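Local coordinates for AB hydrolase-1 domain-containing protein (Thermoplasma acidophilum DSM 1728, PDB 3BDI), which is of unknown function but, as a predicted CIB-like member of the alpha/beta hydrolase superfamily, probably acts as a hydrolase, at residues 37-40 with 41-44; 45-48 with 49-52. One frame throughout, in Å; residues are numbered along the deposited sequence.

Contact 1 of 2, residues 37-40 with 41-44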
ATOM      1  N   SER A  37     -10.088  -7.669   3.949  1.00 10.62           N
ATOM      2  CA  SER A  37     -10.433  -8.333   5.179  1.00 11.26           C
ATOM      3  C   SER A  37      -9.829  -7.682   6.400  1.00 10.76           C
ATOM      4  O   SER A  37     -10.115  -8.138   7.512  1.00 12.17           O
ATOM      5  CB  SER A  37     -10.000  -9.799   5.147  1.00 15.20           C
ATOM      6  OG  SER A  37     -10.700 -10.492   4.111  1.00 20.51           O
ATOM      7  N   PHE A  38      -9.008  -6.634   6.207  1.00 10.07           N
ATOM      8  CA  PHE A  38      -8.244  -6.042   7.322  1.00  8.41           C
ATOM      9  C   PHE A  38      -8.419  -4.528   7.309  1.00  9.03           C
ATOM     10  O   PHE A  38      -9.169  -3.972   6.486  1.00 10.44           O
ATOM     11  CB  PHE A  38      -6.777  -6.441   7.210  1.00  9.01           C
ATOM     12  CG  PHE A  38      -6.597  -7.955   7.192  1.00 10.48           C
ATOM     13  CD1 PHE A  38      -6.845  -8.677   8.358  1.00 11.72           C
ATOM     14  CD2 PHE A  38      -6.275  -8.644   6.023  1.00 11.41           C
ATOM     15  CE1 PHE A  38      -6.772 -10.059   8.368  1.00 12.85           C
ATOM     16  CE2 PHE A  38      -6.192 -10.043   6.045  1.00 13.07           C
ATOM     17  CZ  PHE A  38      -6.452 -10.731   7.208  1.00 11.76           C
ATOM     18  N   THR A  39      -7.822  -3.870   8.300  1.00  8.10           N
ATOM     19  CA  THR A  39      -7.884  -2.421   8.378  1.00  7.75           C
ATOM     20  C   THR A  39      -6.527  -1.860   8.719  1.00  7.73           C
ATOM     21  O   THR A  39      -5.541  -2.605   8.868  1.00  8.50           O
ATOM     22  CB  THR A  39      -8.938  -1.929   9.428  1.00  8.08           C
ATOM     23  OG1 THR A  39      -8.472  -2.071  10.784  1.00 10.28           O
ATOM     24  CG2 THR A  39     -10.272  -2.626   9.266  1.00  9.48           C
ATOM     25  N   SER A  40      -6.455  -0.535   8.937  1.00  8.52           N
ATOM     26  CA  SER A  40      -5.217   0.099   9.364  1.00  8.13           C
ATOM     27  C   SER A  40      -4.747  -0.376  10.733  1.00  7.67           C
ATOM     28  O   SER A  40      -3.546  -0.220  11.049  1.00  9.37           O
ATOM     29  CB  SER A  40      -5.368   1.609   9.373  1.00  7.95           C
ATOM     30  OG  SER A  40      -6.311   1.996  10.340  1.00  9.59           O
HETATM   31  N   MSE A  41      -5.634  -0.973  11.540  1.00  8.07           N
HETATM   32  CA  MSE A  41      -5.223  -1.555  12.831  1.00  8.67           C
HETATM   33  C   MSE A  41      -4.307  -2.760  12.651  1.00  8.97           C
HETATM   34  O   MSE A  41      -3.455  -3.028  13.510  1.00 10.09           O
HETATM   35  CB  MSE A  41      -6.429  -1.937  13.681  1.00 10.51           C
HETATM   36  CG  MSE A  41      -7.366  -0.803  13.984  1.00  8.73           C
HETATM   37 SE   MSE A  41      -6.557   0.593  15.072  0.75 13.49          SE
HETATM   38  CE  MSE A  41      -6.228  -0.472  16.625  1.00 20.86           C
ATOM     39  N   ASP A  42      -4.444  -3.466  11.536  1.00  8.81           N
ATOM     40  CA  ASP A  42      -3.764  -4.741  11.401  1.00  7.81           C
ATOM     41  C   ASP A  42      -2.279  -4.629  11.108  1.00  8.26           C
ATOM     42  O   ASP A  42      -1.549  -5.617  11.226  1.00  9.69           O
ATOM     43  CB  ASP A  42      -4.499  -5.593  10.390  1.00  9.33           C
ATOM     44  CG  ASP A  42      -5.819  -6.018  10.915  1.00  8.89           C
ATOM     45  OD1 ASP A  42      -5.843  -6.881  11.827  1.00 11.55           O
ATOM     46  OD2 ASP A  42      -6.868  -5.516  10.489  1.00  9.94           O
ATOM     47  N   TRP A  43      -1.784  -3.444  10.758  1.00  8.92           N
ATOM     48  CA  TRP A  43      -0.386  -3.190  10.590  1.00  9.11           C
ATOM     49  C   TRP A  43       0.336  -3.246  11.967  1.00  9.35           C
ATOM     50  O   TRP A  43       1.578  -3.234  11.974  1.00  9.39           O
ATOM     51  CB  TRP A  43      -0.158  -1.800   9.947  1.00  9.01           C
ATOM     52  CG  TRP A  43      -0.887  -1.530   8.657  1.00  8.07           C
ATOM     53  CD1 TRP A  43      -1.700  -0.464   8.433  1.00  8.43           C
ATOM     54  CD2 TRP A  43      -0.869  -2.295   7.418  1.00  7.62           C
ATOM     55  NE1 TRP A  43      -2.198  -0.513   7.147  1.00  8.45           N
ATOM     56  CE2 TRP A  43      -1.720  -1.625   6.507  1.00  9.03           C
ATOM     57  CE3 TRP A  43      -0.298  -3.516   7.026  1.00  8.94           C
ATOM     58  CZ2 TRP A  43      -1.911  -2.062   5.211  1.00  9.39           C
ATOM     59  CZ3 TRP A  43      -0.499  -3.951   5.720  1.00  8.37           C
ATOM     60  CH2 TRP A  43      -1.325  -3.216   4.828  1.00  9.09           C
ATOM     61  N   ASP A  44      -0.400  -3.274  13.067  1.00 10.20           N
ATOM     62  CA  ASP A  44       0.207  -3.445  14.407  1.00  9.67           C
ATOM     63  C   ASP A  44       0.979  -4.763  14.451  1.00  9.44           C
ATOM     64  O   ASP A  44       1.971  -4.873  15.179  1.00 10.28           O
ATOM     65  CB  ASP A  44      -0.873  -3.543  15.523  1.00 11.41           C
ATOM     66  CG  ASP A  44      -1.476  -2.223  15.958  1.00 14.87           C
ATOM     67  OD1 ASP A  44      -0.943  -1.182  15.552  1.00 15.76           O
ATOM     68  OD2 ASP A  44      -2.460  -2.322  16.757  1.00 19.43           O
TER
HETATM   69  O   HOH W   1      -8.982  -4.456  11.876  1.00 12.34           O

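Contact 2 of 2, residues 45-48 with 49-52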
ATOM      1  N   LYS A  45       0.519  -5.800  13.751  1.00  9.57           N
ATOM      2  CA  LYS A  45       1.108  -7.123  13.961  1.00  8.38           C
ATOM      3  C   LYS A  45       2.587  -7.127  13.578  1.00  9.68           C
ATOM      4  O   LYS A  45       3.375  -7.827  14.221  1.00 12.38           O
ATOM      5  CB  LYS A  45       0.333  -8.158  13.124  1.00 10.77           C
ATOM      6  CG  LYS A  45       0.822  -9.566  13.201  1.00 11.15           C
ATOM      7  CD  LYS A  45       0.642 -10.192  14.582  1.00  8.85           C
ATOM      8  CE  LYS A  45       1.354 -11.522  14.678  1.00  9.48           C
ATOM      9  NZ  LYS A  45       0.682 -12.523  13.747  1.00  8.46           N
ATOM     10  N   ALA A  46       2.951  -6.390  12.521  1.00  8.16           N
ATOM     11  CA  ALA A  46       4.325  -6.256  12.102  1.00  8.48           C
ATOM     12  C   ALA A  46       4.986  -4.975  12.545  1.00  9.83           C
ATOM     13  O   ALA A  46       6.117  -4.660  12.120  1.00 12.16           O
ATOM     14  CB  ALA A  46       4.387  -6.403  10.561  1.00 10.21           C
ATOM     15  N   ASP A  47       4.320  -4.228  13.429  1.00 10.45           N
ATOM     16  CA  ASP A  47       4.889  -3.011  14.008  1.00  9.41           C
ATOM     17  C   ASP A  47       5.404  -2.088  12.899  1.00 10.53           C
ATOM     18  O   ASP A  47       6.495  -1.524  13.000  1.00 11.46           O
ATOM     19  CB  ASP A  47       5.998  -3.415  15.013  1.00 10.87           C
ATOM     20  CG  ASP A  47       6.439  -2.285  15.967  1.00 17.41           C
ATOM     21  OD1 ASP A  47       5.705  -1.341  16.170  1.00 16.13           O
ATOM     22  OD2 ASP A  47       7.571  -2.395  16.495  1.00 19.82           O
ATOM     23  N   LEU A  48       4.622  -1.892  11.825  1.00  8.96           N
ATOM     24  CA  LEU A  48       5.121  -1.174  10.640  1.00  9.67           C
ATOM     25  C   LEU A  48       5.372   0.288  10.848  1.00 11.46           C
ATOM     26  O   LEU A  48       6.258   0.848  10.225  1.00 12.04           O
ATOM     27  CB  LEU A  48       4.226  -1.420   9.442  1.00 11.15           C
ATOM     28  CG  LEU A  48       4.063  -2.854   8.947  1.00 10.12           C
ATOM     29  CD1 LEU A  48       3.235  -2.900   7.654  1.00 11.27           C
ATOM     30  CD2 LEU A  48       5.430  -3.478   8.702  1.00 10.58           C
ATOM     31  N   PHE A  49       4.638   0.924  11.765  1.00  9.41           N
ATOM     32  CA  PHE A  49       4.847   2.349  11.967  1.00 10.14           C
ATOM     33  C   PHE A  49       6.239   2.579  12.543  1.00 11.21           C
ATOM     34  O   PHE A  49       7.014   3.356  11.985  1.00 11.95           O
ATOM     35  CB  PHE A  49       3.747   3.031  12.812  1.00  8.83           C
ATOM     36  CG  PHE A  49       2.376   2.876  12.220  1.00  9.26           C
ATOM     37  CD1 PHE A  49       1.608   1.743  12.521  1.00 13.17           C
ATOM     38  CD2 PHE A  49       1.870   3.828  11.372  1.00 11.53           C
ATOM     39  CE1 PHE A  49       0.349   1.550  11.996  1.00 14.58           C
ATOM     40  CE2 PHE A  49       0.586   3.615  10.790  1.00 13.61           C
ATOM     41  CZ  PHE A  49      -0.139   2.449  11.105  1.00 11.59           C
ATOM     42  N   ASN A  50       6.553   1.877  13.619  1.00 10.68           N
ATOM     43  CA  ASN A  50       7.879   2.012  14.229  1.00 10.13           C
ATOM     44  C   ASN A  50       8.955   1.545  13.263  1.00 10.80           C
ATOM     45  O   ASN A  50       9.993   2.207  13.144  1.00 13.02           O
ATOM     46  CB  ASN A  50       7.993   1.313  15.571  1.00 10.38           C
ATOM     47  CG  ASN A  50       7.254   2.011  16.647  1.00 14.20           C
ATOM     48  OD1 ASN A  50       7.494   3.205  16.897  1.00 14.28           O
ATOM     49  ND2 ASN A  50       6.345   1.292  17.321  1.00 15.52           N
ATOM     50  N   ASN A  51       8.777   0.426  12.597  1.00 11.65           N
ATOM     51  CA  ASN A  51       9.834  -0.072  11.709  1.00 12.66           C
ATOM     52  C   ASN A  51      10.144   0.821  10.505  1.00 14.22           C
ATOM     53  O   ASN A  51      11.316   0.938  10.077  1.00 15.44           O
ATOM     54  CB  ASN A  51       9.533  -1.503  11.250  1.00 14.65           C
ATOM     55  CG  ASN A  51       9.868  -2.521  12.316  1.00 13.83           C
ATOM     56  OD1 ASN A  51      11.032  -2.628  12.717  1.00 17.16           O
ATOM     57  ND2 ASN A  51       8.919  -3.355  12.661  1.00 15.43           N
ATOM     58  N   TYR A  52       9.131   1.446   9.917  1.00 13.00           N
ATOM     59  CA  TYR A  52       9.380   2.369   8.803  1.00 13.25           C
ATOM     60  C   TYR A  52       9.796   3.733   9.249  1.00 14.46           C
ATOM     61  O   TYR A  52      10.589   4.390   8.557  1.00 14.42           O
ATOM     62  CB  TYR A  52       8.208   2.431   7.848  1.00 11.45           C
ATOM     63  CG  TYR A  52       7.824   1.121   7.200  1.00 11.53           C
ATOM     64  CD1 TYR A  52       8.738   0.056   7.054  1.00 10.70           C
ATOM     65  CD2 TYR A  52       6.522   0.894   6.715  1.00 11.01           C
ATOM     66  CE1 TYR A  52       8.362  -1.129   6.494  1.00 10.77           C
ATOM     67  CE2 TYR A  52       6.162  -0.294   6.116  1.00 12.31           C
ATOM     68  CZ  TYR A  52       7.079  -1.333   6.017  1.00  9.95           C
ATOM     69  OH  TYR A  52       6.641  -2.487   5.446  1.00 11.58           O
TER
HETATM   70  O   HOH W   2       4.235   0.251  14.713  1.00 16.25           O

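Contact 1 of 2, residues 37-40 with 41-44
T39 and D42 are tied together in both directions. The backbone N of T39 donates to D42 OD2 at 2.9 Å, nearly straight at 164°, and meets the carboxylate on its anti lone pair, away from OD1. In return D42 N donates to T39 O at 3.0 Å. A third bond comes from the side chain of T39: with OG1 tucked between its own backbone N and carbonyl carbon (chi1 76°), the hydroxyl accepts M41 N at 3.1 Å. M41 runs alongside T39, with M41 CB 3.5 Å from T39 OG1. Water 1 joins the two polar groups, lying 2.7 Å from T39 OG1 and donating to D42 OD2, so that OD2 takes both a backbone N-H and a water.

F38 meets the same carboxylate edge-on. D42 OD2 sits near the plane of the phenyl ring, at its edge and 3.4 Å from F38 CB, with ring and carboxylate planes 75° apart. W43, two residues beyond M41, folds its indole back so that W43 CD1 comes within 3.2 Å of S40 O. Beyond this shell, S40 OG bonds to D63 and S40 O to R19, whose guanidinium also forms a salt bridge with D44. The W43 ring meets Y189, while F38 packs on P187 and Y189.

The T39 hydroxyl on M41 N makes an ST turn, here laid over a beta turn closed by T39 O and D42 N. It turns the chain into the 3-10 segment 42-44, within the loop after strand 28-33 of the alpha/beta hydrolase fold. F38 comes close to S108, H186 and D158, whose arrangement is consistent with a Ser-His-Asp catalytic triad.

Contact 2 of 2, residues 45-48 with 49-52
N51 reaches back over the preceding turn to the carbonyls of A46 and D47. N51 CB lies 3.5 Å from D47 O, and CG stays about as near to that oxygen. At the tip N51 ND2 is 3.1 Å from both D47 O and A46 O, but both bonds are weak, bent to 125° and 133°. The CG of N51 stands anti to its carbonyl carbon (chi1 -79°), beside the backbone N, and this folds the amide toward the start of the helix. D47 O therefore receives the firm helical bond from N51 N, at 3.0 Å, as well as the weaker one from the side chain of the same residue.

The carboxylate of D47 turns to N50 instead. N50 ND2 donates to D47 OD1 at 2.9 Å on the syn lone pair, almost in the plane of its own amide, though carboxylate and amide are strongly twisted against each other. Water 2 donates to the same OD1 and accepts N50 N, making a second link between the two residues.

L48 and Y52 run alongside each other. L48 CD2 touches Y52 CZ at 3.8 Å, and the phenol OH is hydrogen-bonded to T200 OG1 on helix 193-205. F49 packs against V59 and A61 of strand 57-62. D47, in a left-handed backbone conformation, is the N-cap residue, yet its side chain makes no capping bond. The whole is the first turn of helix 48-53, which packs on the sheet, alongside helix 193-205, in the alpha/beta hydrolase fold.

How the contacts relate
Contact 1 leads directly into contact 2 along the chain, and their centres are about 12 Å apart. Together they trace the connection that leaves strand 28-33, passes through a loop and a 3-10 segment, and rises into helix 48-53 before strand 57-62, the parallel neighbour of strand 28-33: a beta-alpha-beta crossover. W43 joins the two directly, with W43 CE3 3.6 Å from L48 CD1 and W43 CB 4.0 Å from F49 CE1. F38 and W43 bring contact 1 near the probable catalytic residues, while contact 2, on helix 48-53, packs on the sheet and on helix 193-205.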